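Local coordinates for protein uricase (Arthrobacter globiformis, PDB 2YZC) that catalyses the oxidation of uric acid to 5-hydroxyisourate, which is further processed to (S)-allantoin, at residues 145-150 against 189-194; 107-112 against 134-139; 42-47 against 87-92; 224-229 against 243-248. All coordinates share one frame; numbering follows the deposited sequence.

How the contacts relate
All four contacts draw on one long antiparallel sheet, which in this family is built from two consecutive T-fold units with helices lying against it. Along the chain they come in the order contact 3, contact 2, contact 1, contact 4, and the sheet follows that order in space. Contacts 3 and 2, with centres about 6 Å apart, are joined by the pairing of strands 38-50 and 103-117; the centre of contact 1 is about 9 Å from that of contact 2, across strands 131-140 and 143-157. Strand 182-192 then leads to strand 240-254 of contact 4. Contacts 3 and 4, about 27 Å apart between centres, are helix-on-sheet packings, so one continuous sheet ties the two helix-packed ends together.

Contact 1 of 4, residues 145-150 against 189-194; sequences AIVAGI and RWRYNT
Ala148 O takes Trp190 N at 2.8 Å, nearly along the C=O axis, receives a CA-H...O contact from Arg189, and lies under one face of the Trp190 indole, 3.4 Å from CD2. This is the antiparallel pairing of strands 143-157 and 182-192 in the middle of the long T-fold sheet. Ala148 N returns a bond to Trp190 O, completing a hydrogen-bonded pair, and Tyr192 N reaches Ile146 O two residues along each strand.

Trp190 has its CG between the backbone N and the carbonyl carbon (chi1 55°), and the ring lies back over the partner strand, with CZ3 3.6 Å from Gly149 CA in a CH-pi contact. Its NE1 donates within the ring plane to Tyr192 OH at 2.9 Å, which fixes the two rings relative to each other. Ala148 CB fills the angle between them, 3.8 Å from Tyr192 CE2. An alanine in place of Trp190 would probably leave Tyr192 OH without this donor, open a gap over Gly149 and remove the ring's packing on Val206 of helix 199-216.

On the other side of the sheet, Val147 sits between the CB atoms of Arg189 and Arg191, whose charged ends go to Glu151 and Glu242. Past the last direct bond a water continues the pairing, accepting from Ile146 N and donating to Tyr192 O, 3.0 Å from each.

Contact 2 of 4, residues 107-112 against 134-139; sequences RWAAQQ and TAVLEI
Thr134 meets the strand opposite through its backbone, CA lying 3.3 Å from Ala110 O, while its CG2 only brushes Gln111. Ala135 follows as a hydrogen-bonded pair with Ala110: each N donates to the other's O, Ala110 N to Ala135 O at 2.9 Å.

Val136 turns to the other side of the sheet and splits its branches. CG1 is pressed under the centre of the Arg107 guanidinium, 3.4 Å from CZ, and CG2 rests on Ala109 CB. Leu137 makes the second hydrogen-bonded pair, with Trp108, its N reaching Trp108 O at 2.7 Å; CD2 lies loosely by the indole, facing helix 85-99.

Glu138 closes a salt bridge, OE1 to Arg107 NH1 at 2.7 Å. Glu138 OE1 lies close to the guanidinium plane, yet NH1 comes from above the carboxylate, 37° out of its plane; the two flat groups stand 83° apart. Last, Ile139 CD1 touches Trp108 CZ3 at 3.7 Å.

An alanine in place of Arg107 would probably uncover Val136 CG1 and leave Glu138 without this arginine partner.

Arg49 also forms a salt bridge to Glu138 OE1, while Arg107 NH1 has a further acceptor in Ile294 O. With two cations on one oxygen, Glu138 is likely to stay ionised although buried, in a pairing with a salt bridge packed over valine and alanine on one face, and indole, leucine and isoleucine on the other.

Contact 3 of 4, residues 42-47 against 87-92; sequences LNVTSQ and EFLLRL
Val44 and Phe88 lie at the middle of a contact in which helix 85-99 lies against strand 38-50, a helix-on-sheet packing of the T-fold. The two segments run nearly the same way, at 26°, and their axes stay 10.6 Å apart, so side chains alone bridge the gap.

The packing between aliphatic chains rests on Val44. Its CG1 branch faces two helix positions about one turn apart, 4.4 Å from Leu89 CD2 and 4.3 Å from Leu92 CD1. These are loose contacts, and the segments cover little of each other.

The aromatic part belongs to Phe88. With CG anti to the backbone N (chi1 -177°), its ring takes Val44 CG2 at the edge, near the ring plane, and it also meets the ring of Phe82 and the side chain of Phe77.

Polar groups turn to other partners: Ser46 OG bonds Gln70 OE1, and Thr45 OG1 bonds Glu24 N. Through its backbone Ser46 pairs with Lys22, assigned to the charge relay system, so this strand lies directly beside the one carrying that residue.

Leu42 comes in at the start of the strand segment, sliding past Phe88 in the opposite direction, and the two make the closest approach of the contact, Leu42 CD1 to Phe88 CD2 at 4.0 Å.

Contact 4 of 4, residues 224-229 against 243-248; sequences QTMYEM and IKMSLP
Met226 and Met245 meet with no ring between them. The side chain of Tyr227 leaves the helix away from the strand: Glu228 OE1 lies in plane at its ring edge, and it packs on Ile283 and on Thr57 of a neighbouring subunit.

The two thioether chains instead lie alongside each other, running in opposite directions. Met226 CG is anti to the backbone N (chi1 179°) and sits 3.8 Å from Met245 CE, while Met226 SD comes back to Met245 CB at 3.9 Å. The Met245 methyl ends hard against the helix backbone, with CE 3.2 Å from Met226 O. One turn on, Met229 CB rests 4.0 Å from Met245 SD.

Leu247, two residues further along the strand, comes in beside this pair with CD1 3.8 Å from Met226 CB and more loosely by Met229 SD. Beyond the segments, Leu210, Ala213 and Phe214 of helix 199-216 cover Met229, and Ile279 and Ala281 of strand 276-285 pack on Met226.

The side-chain contact is thus apolar, carried by thioether chains and one leucine methyl, helix 222-236 running roughly antiparallel to strand 240-254. Such a layer of helix on sheet belongs to the T-fold, and here Gln223, just before the helical segment, and Asn249, just after the strand segment, line the allantoate pocket.

Contact 1 of 4, residues 145-150 against 189-194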
loop_
_atom_site.group_PDB
_atom_site.type_symbol
_atom_site.label_atom_id
_atom_site.label_comp_id
_atom_site.label_asym_id
_atom_site.label_seq_id
_atom_site.Cartn_x
_atom_site.Cartn_y
_atom_site.Cartn_z
ATOM N N ALA A 145 1.968 30.611 -9.445
ATOM C CA ALA A 145 1.913 29.578 -10.481
ATOM C C ALA A 145 1.083 28.403 -9.994
ATOM O O ALA A 145 1.292 27.913 -8.882
ATOM C CB ALA A 145 3.314 29.111 -10.823
ATOM N N ILE A 146 0.153 27.953 -10.835
ATOM C CA ILE A 146 -0.724 26.838 -10.500
ATOM C C ILE A 146 -0.673 25.697 -11.510
ATOM O O ILE A 146 -0.746 25.913 -12.729
ATOM C CB ILE A 146 -2.192 27.299 -10.399
ATOM C CG1 ILE A 146 -2.334 28.346 -9.295
ATOM C CG2 ILE A 146 -3.096 26.107 -10.127
ATOM C CD1 ILE A 146 -3.718 28.962 -9.223
ATOM N N VAL A 147 -0.549 24.481 -10.984
ATOM C CA VAL A 147 -0.526 23.264 -11.787
ATOM C C VAL A 147 -1.653 22.367 -11.282
ATOM O O VAL A 147 -1.671 21.996 -10.108
ATOM C CB VAL A 147 0.820 22.503 -11.638
ATOM C CG1 VAL A 147 0.706 21.094 -12.231
ATOM C CG2 VAL A 147 1.938 23.273 -12.335
ATOM N N ALA A 148 -2.601 22.042 -12.157
ATOM C CA ALA A 148 -3.705 21.162 -11.786
ATOM C C ALA A 148 -3.419 19.814 -12.429
ATOM O O ALA A 148 -2.625 19.726 -13.358
ATOM C CB ALA A 148 -5.038 21.721 -12.297
ATOM N N GLY A 149 -4.050 18.758 -11.935
ATOM C CA GLY A 149 -3.792 17.465 -12.527
ATOM C C GLY A 149 -4.805 16.406 -12.169
ATOM O O GLY A 149 -5.754 16.645 -11.420
ATOM N N ILE A 150 -4.596 15.224 -12.727
ATOM C CA ILE A 150 -5.469 14.097 -12.468
ATOM C C ILE A 150 -4.574 12.878 -12.328
ATOM O O ILE A 150 -3.517 12.795 -12.957
ATOM C CB ILE A 150 -6.470 13.891 -13.627
ATOM C CG1 ILE A 150 -7.456 12.771 -13.279
ATOM C CG2 ILE A 150 -5.722 13.561 -14.908
ATOM C CD1 ILE A 150 -8.603 12.647 -14.264
ATOM N N ARG A 189 -0.543 16.503 -15.608
ATOM C CA ARG A 189 -0.464 17.747 -14.865
ATOM C C ARG A 189 -0.258 18.877 -15.864
ATOM O O ARG A 189 0.580 18.780 -16.764
ATOM C CB ARG A 189 0.678 17.676 -13.852
ATOM C CG ARG A 189 0.276 16.907 -12.600
ATOM C CD ARG A 189 1.462 16.478 -11.770
ATOM N NE ARG A 189 1.042 15.860 -10.513
ATOM C CZ ARG A 189 0.195 14.837 -10.414
ATOM N NH1 ARG A 189 -0.342 14.296 -11.502
ATOM N NH2 ARG A 189 -0.111 14.347 -9.220
ATOM N N TRP A 190 -1.053 19.930 -15.720
ATOM C CA TRP A 190 -0.966 21.068 -16.623
ATOM C C TRP A 190 -0.797 22.383 -15.863
ATOM O O TRP A 190 -1.391 22.597 -14.797
ATOM C CB TRP A 190 -2.201 21.092 -17.541
ATOM C CG TRP A 190 -3.527 21.080 -16.826
ATOM C CD1 TRP A 190 -4.287 22.164 -16.494
ATOM C CD2 TRP A 190 -4.258 19.928 -16.376
ATOM N NE1 TRP A 190 -5.445 21.763 -15.873
ATOM C CE2 TRP A 190 -5.454 20.396 -15.786
ATOM C CE3 TRP A 190 -4.020 18.548 -16.415
ATOM C CZ2 TRP A 190 -6.413 19.533 -15.239
ATOM C CZ3 TRP A 190 -4.978 17.686 -15.869
ATOM C CH2 TRP A 190 -6.158 18.186 -15.291
ATOM N N ARG A 191 0.044 23.253 -16.411
ATOM C CA ARG A 191 0.334 24.537 -15.791
ATOM C C ARG A 191 -0.443 25.676 -16.441
ATOM O O ARG A 191 -0.406 25.848 -17.657
ATOM C CB ARG A 191 1.832 24.833 -15.881
ATOM C CG ARG A 191 2.240 26.176 -15.273
ATOM C CD ARG A 191 3.757 26.331 -15.248
ATOM N NE ARG A 191 4.334 26.496 -16.580
ATOM C CZ ARG A 191 4.264 27.620 -17.291
ATOM N NH1 ARG A 191 3.638 28.681 -16.801
ATOM N NH2 ARG A 191 4.827 27.688 -18.490
ATOM N N TYR A 192 -1.146 26.449 -15.618
ATOM C CA TYR A 192 -1.916 27.578 -16.109
ATOM C C TYR A 192 -0.992 28.782 -16.243
ATOM O O TYR A 192 -0.064 28.945 -15.455
ATOM C CB TYR A 192 -3.048 27.905 -15.134
ATOM C CG TYR A 192 -4.100 26.821 -15.031
ATOM C CD1 TYR A 192 -4.825 26.419 -16.152
ATOM C CD2 TYR A 192 -4.386 26.210 -13.810
ATOM C CE1 TYR A 192 -5.813 25.440 -16.064
ATOM C CE2 TYR A 192 -5.375 25.229 -13.708
ATOM C CZ TYR A 192 -6.083 24.852 -14.840
ATOM O OH TYR A 192 -7.066 23.896 -14.752
ATOM N N ASN A 193 -1.238 29.622 -17.243
ATOM C CA ASN A 193 -0.412 30.810 -17.426
ATOM C C ASN A 193 -1.067 32.025 -16.772
ATOM O O ASN A 193 -0.600 33.156 -16.921
ATOM C CB ASN A 193 -0.156 31.066 -18.920
ATOM C CG ASN A 193 -1.416 31.005 -19.756
ATOM O OD1 ASN A 193 -1.408 30.460 -20.863
ATOM N ND2 ASN A 193 -2.500 31.573 -19.248
ATOM N N THR A 194 -2.147 31.770 -16.034
ATOM C CA THR A 194 -2.888 32.815 -15.334
ATOM C C THR A 194 -3.725 32.186 -14.225
ATOM O O THR A 194 -4.111 31.025 -14.329
ATOM C CB THR A 194 -3.846 33.559 -16.281
ATOM O OG1 THR A 194 -4.623 34.497 -15.527
ATOM C CG2 THR A 194 -4.788 32.576 -16.972
HETATM O O HOH W 1 -0.723 30.012 -12.766
#

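Contact 2 of 4, residues 107-112 against 134-139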
loop_
_atom_site.group_PDB
_atom_site.type_symbol
_atom_site.label_atom_id
_atom_site.label_comp_id
_atom_site.label_asym_id
_atom_site.label_seq_id
_atom_site.Cartn_x
_atom_site.Cartn_y
_atom_site.Cartn_z
ATOM N N ARG A 107 4.945 26.479 -1.241
ATOM C CA ARG A 107 4.294 25.515 -2.108
ATOM C C ARG A 107 3.109 24.929 -1.344
ATOM O O ARG A 107 3.272 24.368 -0.261
ATOM C CB ARG A 107 5.283 24.404 -2.485
ATOM C CG ARG A 107 4.736 23.363 -3.455
ATOM C CD ARG A 107 5.734 22.225 -3.642
ATOM N NE ARG A 107 5.236 21.179 -4.536
ATOM C CZ ARG A 107 5.320 21.208 -5.865
ATOM N NH1 ARG A 107 5.892 22.234 -6.490
ATOM N NH2 ARG A 107 4.826 20.200 -6.578
ATOM N N TRP A 108 1.917 25.093 -1.895
ATOM C CA TRP A 108 0.714 24.571 -1.267
ATOM C C TRP A 108 0.086 23.619 -2.266
ATOM O O TRP A 108 -0.092 23.957 -3.438
ATOM C CB TRP A 108 -0.231 25.719 -0.912
ATOM C CG TRP A 108 0.370 26.615 0.132
ATOM C CD1 TRP A 108 0.272 26.475 1.492
ATOM C CD2 TRP A 108 1.266 27.709 -0.093
ATOM N NE1 TRP A 108 1.059 27.414 2.124
ATOM C CE2 TRP A 108 1.679 28.182 1.173
ATOM C CE3 TRP A 108 1.764 28.335 -1.245
ATOM C CZ2 TRP A 108 2.569 29.254 1.320
ATOM C CZ3 TRP A 108 2.650 29.398 -1.097
ATOM C CH2 TRP A 108 3.041 29.845 0.177
ATOM N N ALA A 109 -0.235 22.417 -1.801
ATOM C CA ALA A 109 -0.805 21.416 -2.683
ATOM C C ALA A 109 -1.973 20.690 -2.050
ATOM O O ALA A 109 -2.151 20.695 -0.826
ATOM C CB ALA A 109 0.274 20.419 -3.091
ATOM N N ALA A 110 -2.778 20.061 -2.893
ATOM C CA ALA A 110 -3.925 19.331 -2.398
ATOM C C ALA A 110 -4.413 18.285 -3.369
ATOM O O ALA A 110 -4.257 18.408 -4.585
ATOM C CB ALA A 110 -5.067 20.295 -2.079
ATOM N N GLN A 111 -4.972 17.232 -2.797
ATOM C CA GLN A 111 -5.582 16.168 -3.560
ATOM C C GLN A 111 -7.049 16.402 -3.230
ATOM O O GLN A 111 -7.378 16.765 -2.096
ATOM C CB GLN A 111 -5.134 14.798 -3.049
ATOM C CG GLN A 111 -3.741 14.400 -3.511
ATOM C CD GLN A 111 -3.268 13.110 -2.874
ATOM O OE1 GLN A 111 -2.509 12.347 -3.474
ATOM N NE2 GLN A 111 -3.702 12.864 -1.651
ATOM N N GLN A 112 -7.917 16.244 -4.222
ATOM C CA GLN A 112 -9.350 16.424 -4.018
ATOM C C GLN A 112 -9.997 15.085 -4.307
ATOM O O GLN A 112 -9.747 14.485 -5.355
ATOM C CB GLN A 112 -9.917 17.477 -4.973
ATOM C CG GLN A 112 -11.405 17.763 -4.760
ATOM C CD GLN A 112 -11.947 18.793 -5.733
ATOM O OE1 GLN A 112 -11.252 19.730 -6.106
ATOM N NE2 GLN A 112 -13.203 18.627 -6.137
ATOM N N THR A 134 -5.721 16.879 -8.483
ATOM C CA THR A 134 -4.643 17.520 -7.752
ATOM C C THR A 134 -4.464 18.979 -8.150
ATOM O O THR A 134 -4.860 19.397 -9.237
ATOM C CB THR A 134 -3.297 16.797 -7.991
ATOM O OG1 THR A 134 -2.902 16.956 -9.362
ATOM C CG2 THR A 134 -3.422 15.313 -7.680
ATOM N N ALA A 135 -3.863 19.748 -7.251
ATOM C CA ALA A 135 -3.584 21.155 -7.502
ATOM C C ALA A 135 -2.343 21.514 -6.703
ATOM O O ALA A 135 -2.178 21.087 -5.560
ATOM C CB ALA A 135 -4.769 22.029 -7.075
ATOM N N VAL A 136 -1.457 22.285 -7.321
ATOM C CA VAL A 136 -0.234 22.716 -6.668
ATOM C C VAL A 136 -0.065 24.187 -6.971
ATOM O O VAL A 136 -0.171 24.605 -8.126
ATOM C CB VAL A 136 1.013 21.975 -7.211
ATOM C CG1 VAL A 136 2.275 22.586 -6.619
ATOM C CG2 VAL A 136 0.941 20.489 -6.864
ATOM N N LEU A 137 0.173 24.969 -5.928
ATOM C CA LEU A 137 0.394 26.398 -6.083
ATOM C C LEU A 137 1.777 26.709 -5.552
ATOM O O LEU A 137 2.160 26.224 -4.489
ATOM C CB LEU A 137 -0.632 27.212 -5.271
ATOM C CG LEU A 137 -0.222 28.672 -4.999
ATOM C CD1 LEU A 137 -0.297 29.488 -6.285
ATOM C CD2 LEU A 137 -1.135 29.284 -3.935
ATOM N N GLU A 138 2.546 27.484 -6.307
ATOM C CA GLU A 138 3.850 27.904 -5.833
ATOM C C GLU A 138 3.888 29.414 -5.957
ATOM O O GLU A 138 3.517 29.969 -6.988
ATOM C CB GLU A 138 4.996 27.279 -6.639
ATOM C CG GLU A 138 5.432 25.909 -6.124
ATOM C CD GLU A 138 6.877 25.563 -6.469
ATOM O OE1 GLU A 138 7.319 24.441 -6.129
ATOM O OE2 GLU A 138 7.576 26.409 -7.072
ATOM N N ILE A 139 4.303 30.076 -4.885
ATOM C CA ILE A 139 4.406 31.526 -4.883
ATOM C C ILE A 139 5.876 31.893 -4.782
ATOM O O ILE A 139 6.617 31.337 -3.966
ATOM C CB ILE A 139 3.661 32.169 -3.686
ATOM C CG1 ILE A 139 2.150 31.989 -3.845
ATOM C CG2 ILE A 139 3.990 33.660 -3.610
ATOM C CD1 ILE A 139 1.340 32.528 -2.664
#

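Contact 3 of 4, residues 42-47 against 87-92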
loop_
_atom_site.group_PDB
_atom_site.type_symbol
_atom_site.label_atom_id
_atom_site.label_comp_id
_atom_site.label_asym_id
_atom_site.label_seq_id
_atom_site.Cartn_x
_atom_site.Cartn_y
_atom_site.Cartn_z
ATOM N N LEU A 42 -10.508 17.172 0.987
ATOM C CA LEU A 42 -9.133 17.456 0.564
ATOM C C LEU A 42 -8.022 16.894 1.459
ATOM O O LEU A 42 -8.226 16.652 2.649
ATOM C CB LEU A 42 -8.910 18.975 0.487
ATOM C CG LEU A 42 -9.796 19.856 -0.397
ATOM C CD1 LEU A 42 -9.424 21.327 -0.178
ATOM C CD2 LEU A 42 -9.618 19.470 -1.851
ATOM N N ASN A 43 -6.846 16.704 0.859
ATOM C CA ASN A 43 -5.643 16.257 1.562
ATOM C C ASN A 43 -4.688 17.411 1.245
ATOM O O ASN A 43 -4.144 17.486 0.140
ATOM C CB ASN A 43 -5.102 14.952 0.965
ATOM C CG ASN A 43 -3.967 14.361 1.785
ATOM O OD1 ASN A 43 -3.171 13.557 1.286
ATOM N ND2 ASN A 43 -3.893 14.745 3.052
ATOM N N VAL A 44 -4.486 18.298 2.218
ATOM C CA VAL A 44 -3.672 19.504 2.033
ATOM C C VAL A 44 -2.256 19.502 2.603
ATOM O O VAL A 44 -2.009 19.020 3.703
ATOM C CB VAL A 44 -4.420 20.729 2.629
ATOM C CG1 VAL A 44 -3.680 22.022 2.310
ATOM C CG2 VAL A 44 -5.856 20.770 2.089
ATOM N N THR A 45 -1.329 20.069 1.838
ATOM C CA THR A 45 0.058 20.167 2.262
ATOM C C THR A 45 0.500 21.621 2.116
ATOM O O THR A 45 0.263 22.250 1.083
ATOM C CB THR A 45 0.969 19.266 1.412
ATOM O OG1 THR A 45 0.692 17.889 1.714
ATOM C CG2 THR A 45 2.443 19.568 1.700
ATOM N N SER A 46 1.144 22.138 3.158
ATOM C CA SER A 46 1.622 23.519 3.180
ATOM C C SER A 46 3.106 23.576 3.522
ATOM O O SER A 46 3.538 22.986 4.510
ATOM C CB SER A 46 0.834 24.316 4.228
ATOM O OG SER A 46 1.421 25.583 4.492
ATOM N N GLN A 47 3.886 24.271 2.700
ATOM C CA GLN A 47 5.314 24.422 2.967
ATOM C C GLN A 47 5.776 25.833 2.631
ATOM O O GLN A 47 5.435 26.386 1.584
ATOM C CB GLN A 47 6.135 23.390 2.195
ATOM C CG GLN A 47 6.041 21.991 2.801
ATOM C CD GLN A 47 6.886 20.982 2.065
ATOM O OE1 GLN A 47 7.830 20.420 2.621
ATOM N NE2 GLN A 47 6.555 20.749 0.805
ATOM N N GLU A 87 -8.587 27.913 -5.412
ATOM C CA GLU A 87 -8.827 29.174 -4.723
ATOM C C GLU A 87 -8.543 29.056 -3.228
ATOM O O GLU A 87 -8.147 30.026 -2.583
ATOM C CB GLU A 87 -10.259 29.641 -4.984
ATOM C CG GLU A 87 -10.458 30.052 -6.436
ATOM C CD GLU A 87 -11.910 30.216 -6.814
ATOM O OE1 GLU A 87 -12.550 31.173 -6.331
ATOM O OE2 GLU A 87 -12.409 29.378 -7.593
ATOM N N PHE A 88 -8.729 27.861 -2.680
ATOM C CA PHE A 88 -8.450 27.640 -1.267
ATOM C C PHE A 88 -6.940 27.752 -1.073
ATOM O O PHE A 88 -6.469 28.402 -0.141
ATOM C CB PHE A 88 -8.921 26.248 -0.837
ATOM C CG PHE A 88 -8.736 25.968 0.632
ATOM C CD1 PHE A 88 -9.327 26.788 1.593
ATOM C CD2 PHE A 88 -7.992 24.871 1.057
ATOM C CE1 PHE A 88 -9.179 26.518 2.960
ATOM C CE2 PHE A 88 -7.837 24.591 2.418
ATOM C CZ PHE A 88 -8.434 25.418 3.372
ATOM N N LEU A 89 -6.180 27.122 -1.967
ATOM C CA LEU A 89 -4.729 27.163 -1.865
ATOM C C LEU A 89 -4.205 28.589 -2.039
ATOM O O LEU A 89 -3.254 28.996 -1.363
ATOM C CB LEU A 89 -4.093 26.240 -2.913
ATOM C CG LEU A 89 -4.394 24.740 -2.802
ATOM C CD1 LEU A 89 -3.695 24.003 -3.938
ATOM C CD2 LEU A 89 -3.928 24.205 -1.454
ATOM N N LEU A 90 -4.823 29.345 -2.942
ATOM C CA LEU A 90 -4.408 30.726 -3.186
ATOM C C LEU A 90 -4.564 31.573 -1.925
ATOM O O LEU A 90 -3.713 32.414 -1.614
ATOM C CB LEU A 90 -5.223 31.327 -4.338
ATOM C CG LEU A 90 -4.805 30.874 -5.746
ATOM C CD1 LEU A 90 -5.875 31.236 -6.768
ATOM C CD2 LEU A 90 -3.478 31.535 -6.105
ATOM N N ARG A 91 -5.642 31.345 -1.187
ATOM C CA ARG A 91 -5.851 32.098 0.036
ATOM C C ARG A 91 -4.749 31.772 1.042
ATOM O O ARG A 91 -4.175 32.670 1.662
ATOM C CB ARG A 91 -7.217 31.782 0.643
ATOM C CG ARG A 91 -7.504 32.637 1.865
ATOM C CD ARG A 91 -8.816 32.302 2.543
ATOM N NE ARG A 91 -8.972 33.125 3.740
ATOM C CZ ARG A 91 -9.929 32.970 4.648
ATOM N NH1 ARG A 91 -10.834 32.014 4.507
ATOM N NH2 ARG A 91 -9.975 33.776 5.700
ATOM N N LEU A 92 -4.450 30.484 1.195
ATOM C CA LEU A 92 -3.411 30.045 2.124
ATOM C C LEU A 92 -2.048 30.620 1.750
ATOM O O LEU A 92 -1.341 31.170 2.595
ATOM C CB LEU A 92 -3.327 28.512 2.142
ATOM C CG LEU A 92 -4.430 27.778 2.908
ATOM C CD1 LEU A 92 -4.429 26.291 2.559
ATOM C CD2 LEU A 92 -4.215 27.991 4.404
#

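Contact 4 of 4, residues 224-229 against 243-248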
loop_
_atom_site.group_PDB
_atom_site.type_symbol
_atom_site.label_atom_id
_atom_site.label_comp_id
_atom_site.label_asym_id
_atom_site.label_seq_id
_atom_site.Cartn_x
_atom_site.Cartn_y
_atom_site.Cartn_z
ATOM N N GLN A 224 2.408 8.271 -29.332
ATOM C CA GLN A 224 1.506 8.989 -30.232
ATOM C C GLN A 224 0.193 9.306 -29.525
ATOM O O GLN A 224 -0.352 10.408 -29.647
ATOM C CB GLN A 224 1.222 8.149 -31.481
ATOM C CG GLN A 224 0.346 8.839 -32.524
ATOM C CD GLN A 224 -0.228 7.867 -33.547
ATOM O OE1 GLN A 224 -0.687 8.269 -34.618
ATOM N NE2 GLN A 224 -0.216 6.582 -33.212
ATOM N N THR A 225 -0.323 8.321 -28.798
ATOM C CA THR A 225 -1.564 8.497 -28.060
ATOM C C THR A 225 -1.381 9.625 -27.044
ATOM O O THR A 225 -2.268 10.451 -26.855
ATOM C CB THR A 225 -1.956 7.193 -27.326
ATOM O OG1 THR A 225 -2.323 6.202 -28.297
ATOM C CG2 THR A 225 -3.129 7.434 -26.361
ATOM N N MET A 226 -0.220 9.660 -26.403
ATOM C CA MET A 226 0.059 10.689 -25.411
ATOM C C MET A 226 0.183 12.070 -26.056
ATOM O O MET A 226 -0.287 13.066 -25.507
ATOM C CB MET A 226 1.342 10.352 -24.647
ATOM C CG MET A 226 1.730 11.394 -23.605
ATOM S SD MET A 226 3.162 10.884 -22.638
ATOM C CE MET A 226 4.400 10.764 -23.956
ATOM N N TYR A 227 0.813 12.129 -27.224
ATOM C CA TYR A 227 0.974 13.400 -27.914
ATOM C C TYR A 227 -0.400 13.960 -28.283
ATOM O O TYR A 227 -0.663 15.138 -28.075
ATOM C CB TYR A 227 1.832 13.215 -29.169
ATOM C CG TYR A 227 2.022 14.481 -29.970
ATOM C CD1 TYR A 227 2.942 15.449 -29.577
ATOM C CD2 TYR A 227 1.256 14.722 -31.106
ATOM C CE1 TYR A 227 3.092 16.632 -30.301
ATOM C CE2 TYR A 227 1.396 15.896 -31.833
ATOM C CZ TYR A 227 2.312 16.846 -31.425
ATOM O OH TYR A 227 2.431 18.013 -32.142
ATOM N N GLU A 228 -1.278 13.113 -28.820
ATOM C CA GLU A 228 -2.622 13.548 -29.200
ATOM C C GLU A 228 -3.424 14.031 -27.991
ATOM O O GLU A 228 -4.189 14.996 -28.087
ATOM C CB GLU A 228 -3.369 12.414 -29.903
ATOM C CG GLU A 228 -2.786 12.080 -31.268
ATOM C CD GLU A 228 -2.756 13.287 -32.197
ATOM O OE1 GLU A 228 -1.721 13.498 -32.863
ATOM O OE2 GLU A 228 -3.764 14.020 -32.268
ATOM N N MET A 229 -3.263 13.354 -26.858
ATOM C CA MET A 229 -3.958 13.757 -25.637
ATOM C C MET A 229 -3.492 15.158 -25.229
ATOM O O MET A 229 -4.305 16.033 -24.936
ATOM C CB MET A 229 -3.673 12.753 -24.511
ATOM C CG MET A 229 -4.368 11.404 -24.699
ATOM S SD MET A 229 -3.706 10.071 -23.659
ATOM C CE MET A 229 -4.174 10.658 -22.003
ATOM N N ILE A 243 1.401 20.723 -20.636
ATOM C CA ILE A 243 0.831 19.598 -19.922
ATOM C C ILE A 243 1.871 18.496 -19.960
ATOM O O ILE A 243 2.507 18.259 -20.991
ATOM C CB ILE A 243 -0.490 19.126 -20.569
ATOM C CG1 ILE A 243 -1.039 17.917 -19.800
ATOM C CG2 ILE A 243 -0.268 18.781 -22.034
ATOM C CD1 ILE A 243 -2.419 17.490 -20.234
ATOM N N LYS A 244 2.071 17.853 -18.820
ATOM C CA LYS A 244 3.032 16.771 -18.716
ATOM C C LYS A 244 2.268 15.514 -18.372
ATOM O O LYS A 244 1.348 15.550 -17.556
ATOM C CB LYS A 244 4.053 17.051 -17.617
ATOM C CG LYS A 244 4.965 18.227 -17.898
ATOM C CD LYS A 244 6.056 18.330 -16.850
ATOM C CE LYS A 244 7.138 19.304 -17.288
ATOM N NZ LYS A 244 8.287 19.275 -16.345
ATOM N N MET A 245 2.648 14.409 -18.995
ATOM C CA MET A 245 1.989 13.146 -18.718
ATOM C C MET A 245 3.003 12.049 -18.455
ATOM O O MET A 245 4.109 12.050 -19.005
ATOM C CB MET A 245 1.092 12.751 -19.889
ATOM C CG MET A 245 -0.108 13.655 -20.061
ATOM S SD MET A 245 -0.953 13.366 -21.620
ATOM C CE MET A 245 -0.138 14.563 -22.635
ATOM N N SER A 246 2.604 11.120 -17.594
ATOM C CA SER A 246 3.420 9.977 -17.230
ATOM C C SER A 246 2.451 8.812 -17.387
ATOM O O SER A 246 1.537 8.640 -16.578
ATOM C CB SER A 246 3.888 10.098 -15.781
ATOM O OG SER A 246 4.737 9.021 -15.438
ATOM N N LEU A 247 2.645 8.028 -18.442
ATOM C CA LEU A 247 1.755 6.917 -18.732
ATOM C C LEU A 247 2.417 5.554 -18.752
ATOM O O LEU A 247 3.285 5.289 -19.578
ATOM C CB LEU A 247 1.079 7.138 -20.086
ATOM C CG LEU A 247 0.361 8.469 -20.314
ATOM C CD1 LEU A 247 -0.228 8.491 -21.712
ATOM C CD2 LEU A 247 -0.734 8.649 -19.271
ATOM N N PRO A 248 2.026 4.668 -17.827
ATOM C CA PRO A 248 2.639 3.343 -17.839
ATOM C C PRO A 248 1.936 2.505 -18.899
ATOM O O PRO A 248 0.758 2.730 -19.194
ATOM C CB PRO A 248 2.359 2.819 -16.430
ATOM C CG PRO A 248 1.041 3.451 -16.099
ATOM C CD PRO A 248 1.234 4.874 -16.600
#